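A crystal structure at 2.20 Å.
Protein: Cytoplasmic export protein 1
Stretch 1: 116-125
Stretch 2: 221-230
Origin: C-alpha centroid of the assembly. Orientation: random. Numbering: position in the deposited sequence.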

ATOM      1  N   LEU A 116      17.075  -4.700  16.560  1.00 30.51           N
ATOM      2  CA  LEU A 116      17.912  -5.861  16.845  1.00 27.62           C
ATOM      3  C   LEU A 116      18.637  -5.662  18.183  1.00 27.45           C
ATOM      4  O   LEU A 116      18.818  -6.616  18.936  1.00 28.34           O
ATOM      5  CB  LEU A 116      18.941  -6.071  15.720  1.00 27.26           C
ATOM      6  CG  LEU A 116      18.436  -6.455  14.344  1.00 26.34           C
ATOM      7  CD1 LEU A 116      19.650  -6.740  13.484  1.00 30.51           C
ATOM      8  CD2 LEU A 116      17.562  -7.715  14.363  1.00 25.07           C
ATOM      9  N   LEU A 117      19.022  -4.419  18.475  1.00 24.82           N
ATOM     10  CA  LEU A 117      19.653  -4.080  19.735  1.00 24.61           C
ATOM     11  C   LEU A 117      18.711  -4.218  20.936  1.00 25.54           C
ATOM     12  O   LEU A 117      19.122  -4.673  21.991  1.00 29.87           O
ATOM     13  CB  LEU A 117      20.284  -2.672  19.645  1.00 24.83           C
ATOM     14  CG  LEU A 117      21.517  -2.616  18.698  1.00 30.86           C
ATOM     15  CD1 LEU A 117      21.892  -1.183  18.317  1.00 30.68           C
ATOM     16  CD2 LEU A 117      22.762  -3.251  19.326  1.00 26.94           C
ATOM     17  N   ALA A 118      17.454  -3.819  20.832  1.00 24.00           N
ATOM     18  CA  ALA A 118      16.570  -4.001  21.996  1.00 28.09           C
ATOM     19  C   ALA A 118      16.441  -5.514  22.302  1.00 29.81           C
ATOM     20  O   ALA A 118      16.410  -5.911  23.477  1.00 30.35           O
ATOM     21  CB  ALA A 118      15.192  -3.404  21.726  1.00 27.98           C
ATOM     22  N   THR A 119      16.397  -6.339  21.245  1.00 25.45           N
ATOM     23  CA  THR A 119      16.288  -7.770  21.421  1.00 30.50           C
ATOM     24  C   THR A 119      17.526  -8.395  22.072  1.00 33.77           C
ATOM     25  O   THR A 119      17.391  -9.195  22.998  1.00 31.87           O
ATOM     26  CB  THR A 119      16.038  -8.439  20.110  1.00 31.10           C
ATOM     27  OG1 THR A 119      14.898  -7.803  19.531  1.00 32.83           O
ATOM     28  CG2 THR A 119      15.814  -9.961  20.340  1.00 29.98           C
ATOM     29  N   LEU A 120      18.703  -8.002  21.600  1.00 31.59           N
ATOM     30  CA  LEU A 120      19.974  -8.431  22.202  1.00 36.25           C
ATOM     31  C   LEU A 120      20.153  -7.901  23.635  1.00 37.03           C
ATOM     32  O   LEU A 120      20.914  -8.472  24.436  1.00 40.71           O
ATOM     33  CB  LEU A 120      21.153  -7.998  21.294  1.00 32.83           C
ATOM     34  CG  LEU A 120      21.137  -8.676  19.906  1.00 33.70           C
ATOM     35  CD1 LEU A 120      22.010  -7.972  18.866  1.00 37.61           C
ATOM     36  CD2 LEU A 120      21.476 -10.167  19.968  1.00 33.40           C
ATOM     37  N   GLY A 121      19.432  -6.837  23.971  1.00 34.62           N
ATOM     38  CA  GLY A 121      19.350  -6.377  25.373  1.00 35.93           C
ATOM     39  C   GLY A 121      18.538  -7.322  26.273  1.00 36.04           C
ATOM     40  O   GLY A 121      18.895  -7.549  27.426  1.00 35.85           O
ATOM     41  N   PHE A 122      17.449  -7.876  25.747  1.00 36.98           N
ATOM     42  CA  PHE A 122      16.658  -8.868  26.489  1.00 38.72           C
ATOM     43  C   PHE A 122      17.430 -10.184  26.601  1.00 39.78           C
ATOM     44  O   PHE A 122      17.247 -10.951  27.542  1.00 39.41           O
ATOM     45  CB  PHE A 122      15.310  -9.086  25.834  1.00 36.57           C
ATOM     46  CG  PHE A 122      14.394  -7.889  25.916  1.00 43.43           C
ATOM     47  CD1 PHE A 122      14.127  -7.271  27.141  1.00 48.24           C
ATOM     48  CD2 PHE A 122      13.775  -7.394  24.785  1.00 44.17           C
ATOM     49  CE1 PHE A 122      13.272  -6.165  27.223  1.00 46.66           C
ATOM     50  CE2 PHE A 122      12.923  -6.306  24.858  1.00 44.34           C
ATOM     51  CZ  PHE A 122      12.670  -5.682  26.081  1.00 44.95           C
ATOM     52  N   LEU A 123      18.340 -10.409  25.662  1.00 37.05           N
ATOM     53  CA  LEU A 123      19.083 -11.647  25.620  1.00 37.06           C
ATOM     54  C   LEU A 123      20.367 -11.636  26.419  1.00 42.06           C
ATOM     55  O   LEU A 123      21.122 -12.617  26.383  1.00 49.89           O
ATOM     56  CB  LEU A 123      19.425 -11.963  24.168  1.00 36.09           C
ATOM     57  CG  LEU A 123      18.382 -12.662  23.304  1.00 35.46           C
ATOM     58  CD1 LEU A 123      18.979 -12.847  21.914  1.00 36.13           C
ATOM     59  CD2 LEU A 123      18.016 -14.023  23.887  1.00 32.51           C
ATOM     60  N   LYS A 124      20.644 -10.548  27.129  1.00 41.89           N
ATOM     61  CA  LYS A 124      22.012 -10.309  27.639  1.00 45.72           C
ATOM     62  C   LYS A 124      22.567 -11.365  28.607  1.00 49.43           C
ATOM     63  O   LYS A 124      23.783 -11.571  28.651  1.00 53.24           O
ATOM     64  CB  LYS A 124      22.151  -8.903  28.243  1.00 43.98           C
ATOM     65  CG  LYS A 124      21.390  -8.694  29.527  1.00 42.13           C
ATOM     66  CD  LYS A 124      21.724  -7.308  30.059  1.00 45.87           C
ATOM     67  CE  LYS A 124      20.607  -6.752  30.929  1.00 38.32           C
ATOM     68  NZ  LYS A 124      20.941  -5.327  31.243  1.00 42.37           N
ATOM     69  N   ASN A 125      21.674 -12.008  29.367  1.00 51.07           N
ATOM     70  CA  ASN A 125      21.987 -13.171  30.209  1.00 53.83           C
ATOM     71  C   ASN A 125      22.274 -14.440  29.405  1.00 56.73           C
ATOM     72  O   ASN A 125      22.748 -15.439  29.978  1.00 62.16           O
ATOM     73  CB  ASN A 125      20.808 -13.491  31.157  1.00 52.02           C
ATOM     74  CG  ASN A 125      20.522 -12.373  32.150  1.00 51.08           C
ATOM     75  OD1 ASN A 125      21.406 -11.610  32.515  1.00 47.46           O
ATOM     76  ND2 ASN A 125      19.273 -12.267  32.569  1.00 50.39           N
ATOM     77  N   THR A 221      30.812  -4.838  25.393  1.00 44.16           N
ATOM     78  CA  THR A 221      29.559  -5.605  25.394  1.00 44.78           C
ATOM     79  C   THR A 221      28.508  -4.967  24.484  1.00 47.87           C
ATOM     80  O   THR A 221      28.611  -3.780  24.109  1.00 47.18           O
ATOM     81  CB  THR A 221      28.970  -5.810  26.803  1.00 45.07           C
ATOM     82  OG1 THR A 221      28.469  -4.563  27.297  1.00 50.69           O
ATOM     83  CG2 THR A 221      30.026  -6.407  27.777  1.00 44.90           C
ATOM     84  N   ILE A 222      27.491  -5.757  24.141  1.00 45.53           N
ATOM     85  CA  ILE A 222      26.408  -5.262  23.331  1.00 41.15           C
ATOM     86  C   ILE A 222      25.724  -4.134  24.065  1.00 42.32           C
ATOM     87  O   ILE A 222      25.520  -3.060  23.485  1.00 40.45           O
ATOM     88  CB  ILE A 222      25.382  -6.367  22.971  1.00 38.95           C
ATOM     89  CG1 ILE A 222      25.987  -7.341  21.975  1.00 39.40           C
ATOM     90  CG2 ILE A 222      24.116  -5.786  22.377  1.00 30.45           C
ATOM     91  CD1 ILE A 222      25.306  -8.709  22.018  1.00 37.22           C
ATOM     92  N   GLU A 223      25.389  -4.359  25.335  1.00 50.06           N
ATOM     93  CA  GLU A 223      24.697  -3.321  26.125  1.00 53.12           C
ATOM     94  C   GLU A 223      25.543  -2.045  26.197  1.00 46.88           C
ATOM     95  O   GLU A 223      25.002  -0.945  26.208  1.00 47.63           O
ATOM     96  CB  GLU A 223      24.327  -3.810  27.522  1.00 51.40           C
ATOM     97  CG  GLU A 223      25.429  -3.566  28.532  1.00 65.16           C
ATOM     98  CD  GLU A 223      25.019  -3.839  29.967  1.00 69.90           C
ATOM     99  OE1 GLU A 223      23.896  -3.434  30.374  1.00 64.66           O
ATOM    100  OE2 GLU A 223      25.851  -4.446  30.682  1.00 69.47           O
ATOM    101  N   ASN A 224      26.864  -2.204  26.214  1.00 44.36           N
ATOM    102  CA  ASN A 224      27.761  -1.055  26.281  1.00 40.17           C
ATOM    103  C   ASN A 224      27.710  -0.345  24.949  1.00 41.07           C
ATOM    104  O   ASN A 224      27.592   0.873  24.905  1.00 44.88           O
ATOM    105  CB  ASN A 224      29.187  -1.501  26.601  1.00 42.59           C
ATOM    106  CG  ASN A 224      30.084  -0.344  27.022  1.00 52.63           C
ATOM    107  OD1 ASN A 224      31.060  -0.010  26.336  1.00 51.49           O
ATOM    108  ND2 ASN A 224      29.759   0.275  28.171  1.00 55.75           N
ATOM    109  N   PHE A 225      27.759  -1.127  23.858  1.00 42.06           N
ATOM    110  CA  PHE A 225      27.685  -0.599  22.488  1.00 40.86           C
ATOM    111  C   PHE A 225      26.390   0.166  22.293  1.00 42.49           C
ATOM    112  O   PHE A 225      26.368   1.222  21.673  1.00 44.30           O
ATOM    113  CB  PHE A 225      27.814  -1.749  21.495  1.00 39.18           C
ATOM    114  CG  PHE A 225      27.595  -1.368  20.062  1.00 40.74           C
ATOM    115  CD1 PHE A 225      28.641  -0.872  19.286  1.00 40.46           C
ATOM    116  CD2 PHE A 225      26.335  -1.565  19.456  1.00 39.70           C
ATOM    117  CE1 PHE A 225      28.451  -0.537  17.947  1.00 35.99           C
ATOM    118  CE2 PHE A 225      26.139  -1.226  18.120  1.00 39.12           C
ATOM    119  CZ  PHE A 225      27.199  -0.718  17.361  1.00 38.88           C
ATOM    120  N   ARG A 226      25.329  -0.341  22.900  1.00 41.45           N
ATOM    121  CA  ARG A 226      24.016   0.268  22.799  1.00 43.36           C
ATOM    122  C   ARG A 226      23.948   1.699  23.433  1.00 41.64           C
ATOM    123  O   ARG A 226      23.434   2.633  22.834  1.00 39.85           O
ATOM    124  CB  ARG A 226      23.040  -0.678  23.472  1.00 41.27           C
ATOM    125  CG  ARG A 226      21.598  -0.382  23.189  1.00 46.91           C
ATOM    126  CD  ARG A 226      20.744  -1.541  23.621  1.00 44.53           C
ATOM    127  NE  ARG A 226      19.357  -1.125  23.510  1.00 50.52           N
ATOM    128  CZ  ARG A 226      18.375  -1.632  24.238  1.00 47.75           C
ATOM    129  NH1 ARG A 226      17.128  -1.184  24.070  1.00 43.07           N
ATOM    130  NH2 ARG A 226      18.657  -2.589  25.130  1.00 41.75           N
ATOM    131  N   LYS A 227      24.443   1.854  24.653  1.00 42.17           N
ATOM    132  CA  LYS A 227      24.480   3.161  25.316  1.00 44.81           C
ATOM    133  C   LYS A 227      25.325   4.191  24.561  1.00 43.73           C
ATOM    134  O   LYS A 227      25.053   5.371  24.663  1.00 47.02           O
ATOM    135  CB  LYS A 227      24.999   3.041  26.759  1.00 50.96           C
ATOM    136  CG  LYS A 227      24.409   1.865  27.509  1.00 53.22           C
ATOM    137  CD  LYS A 227      24.385   2.070  29.015  1.00 58.86           C
ATOM    138  CE  LYS A 227      23.547   0.969  29.677  1.00 62.68           C
ATOM    139  NZ  LYS A 227      23.657   0.982  31.164  1.00 66.13           N
ATOM    140  N   ARG A 228      26.338   3.749  23.813  1.00 39.60           N
ATOM    141  CA  ARG A 228      27.222   4.683  23.096  1.00 43.09           C
ATOM    142  C   ARG A 228      26.501   5.249  21.888  1.00 39.47           C
ATOM    143  O   ARG A 228      26.447   6.479  21.663  1.00 44.38           O
ATOM    144  CB  ARG A 228      28.530   3.989  22.683  1.00 42.81           C
ATOM    145  CG  ARG A 228      29.414   3.695  23.876  1.00 48.58           C
ATOM    146  CD  ARG A 228      30.520   2.708  23.552  1.00 51.13           C
ATOM    147  NE  ARG A 228      31.505   2.619  24.631  1.00 55.08           N
ATOM    148  CZ  ARG A 228      32.769   3.046  24.556  1.00 54.72           C
ATOM    149  NH1 ARG A 228      33.242   3.585  23.441  1.00 55.81           N
ATOM    150  NH2 ARG A 228      33.578   2.911  25.599  1.00 53.63           N
ATOM    151  N   LEU A 229      25.916   4.331  21.133  1.00 35.06           N
ATOM    152  CA  LEU A 229      25.166   4.634  19.941  1.00 32.77           C
ATOM    153  C   LEU A 229      23.968   5.516  20.295  1.00 33.41           C
ATOM    154  O   LEU A 229      23.689   6.509  19.616  1.00 32.91           O
ATOM    155  CB  LEU A 229      24.717   3.291  19.312  1.00 32.68           C
ATOM    156  CG  LEU A 229      25.136   2.924  17.882  1.00 30.67           C
ATOM    157  CD1 LEU A 229      26.640   2.958  17.659  1.00 28.62           C
ATOM    158  CD2 LEU A 229      24.558   1.575  17.419  1.00 29.54           C
ATOM    159  N   GLU A 230      23.274   5.167  21.375  1.00 33.42           N
ATOM    160  CA  GLU A 230      22.122   5.950  21.818  1.00 37.52           C
ATOM    161  C   GLU A 230      22.495   7.398  22.084  1.00 40.62           C
ATOM    162  O   GLU A 230      21.650   8.302  21.985  1.00 38.03           O
ATOM    163  CB  GLU A 230      21.462   5.333  23.041  1.00 35.76           C
ATOM    164  CG  GLU A 230      20.619   4.118  22.667  1.00 42.59           C
ATOM    165  CD  GLU A 230      20.067   3.346  23.853  1.00 43.39           C
ATOM    166  OE1 GLU A 230      20.026   3.868  24.980  1.00 47.64           O
ATOM    167  OE2 GLU A 230      19.668   2.190  23.646  1.00 49.24           O
TER
HETATM  168  O   HOH W   1      16.561  -4.122  25.636  1.00 25.37           O

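Two helices, 116-122 and 222-230, pack in a roughly antiparallel manner, with an angle of 142° between their directions and axes 9.8 Å apart at closest approach. No direct hydrogen bond joins them; the contact buries 422 Å² in all, most of it through Leu117, Arg226 and Ile222, and rests on apolar packing, the guanidinium laid against the first helix, one bridging water and one long salt bridge.

Leu117 is the centerpiece. Its side chain points toward the second helix and fits as a knob into the hole formed by Ile222, Phe225, Arg226 and Leu229. Leu117 CD1 lies 3.9 Å from Leu229 CD2, and both methyls pack against the Phe225 ring, where Leu117 CD2 meets the edge, 4.0 Å from Phe225 CD2. A branched, wholly apolar side chain suits this buried site, where it has no polar group to satisfy.

Arg226 closes another side of the hole. Its extended aliphatic chain lies along Leu117, whose CB is 4.2 Å from Arg226 CD, and carries the guanidinium across the first helix. One face of that planar group is covered by Leu117 O and Ala118 CA, the latter 3.5 Å from Arg226 NH1. Gly121 leaves room for it: a CB there would clash with Arg226 NH2. Arg226 NE forms a salt bridge with Glu230 OE2 (3.3 Å) within its own helix, and Arg226 NH2 donates to a water 2.6 Å away, which donates to Ala118 O at 2.8 Å and so links the two helices.

Ile222 extends the apolar patch. Its CG2 approaches Leu120 CB at 3.9 Å and Leu117 CD2 at 4.2 Å, so a beta-branched residue serves two leucines with one methyl. Beyond it, exposed Lys124 places NZ 3.6 Å from Glu223 OE1, a long salt bridge whose flexible, charged partners suit the solvent-facing margin.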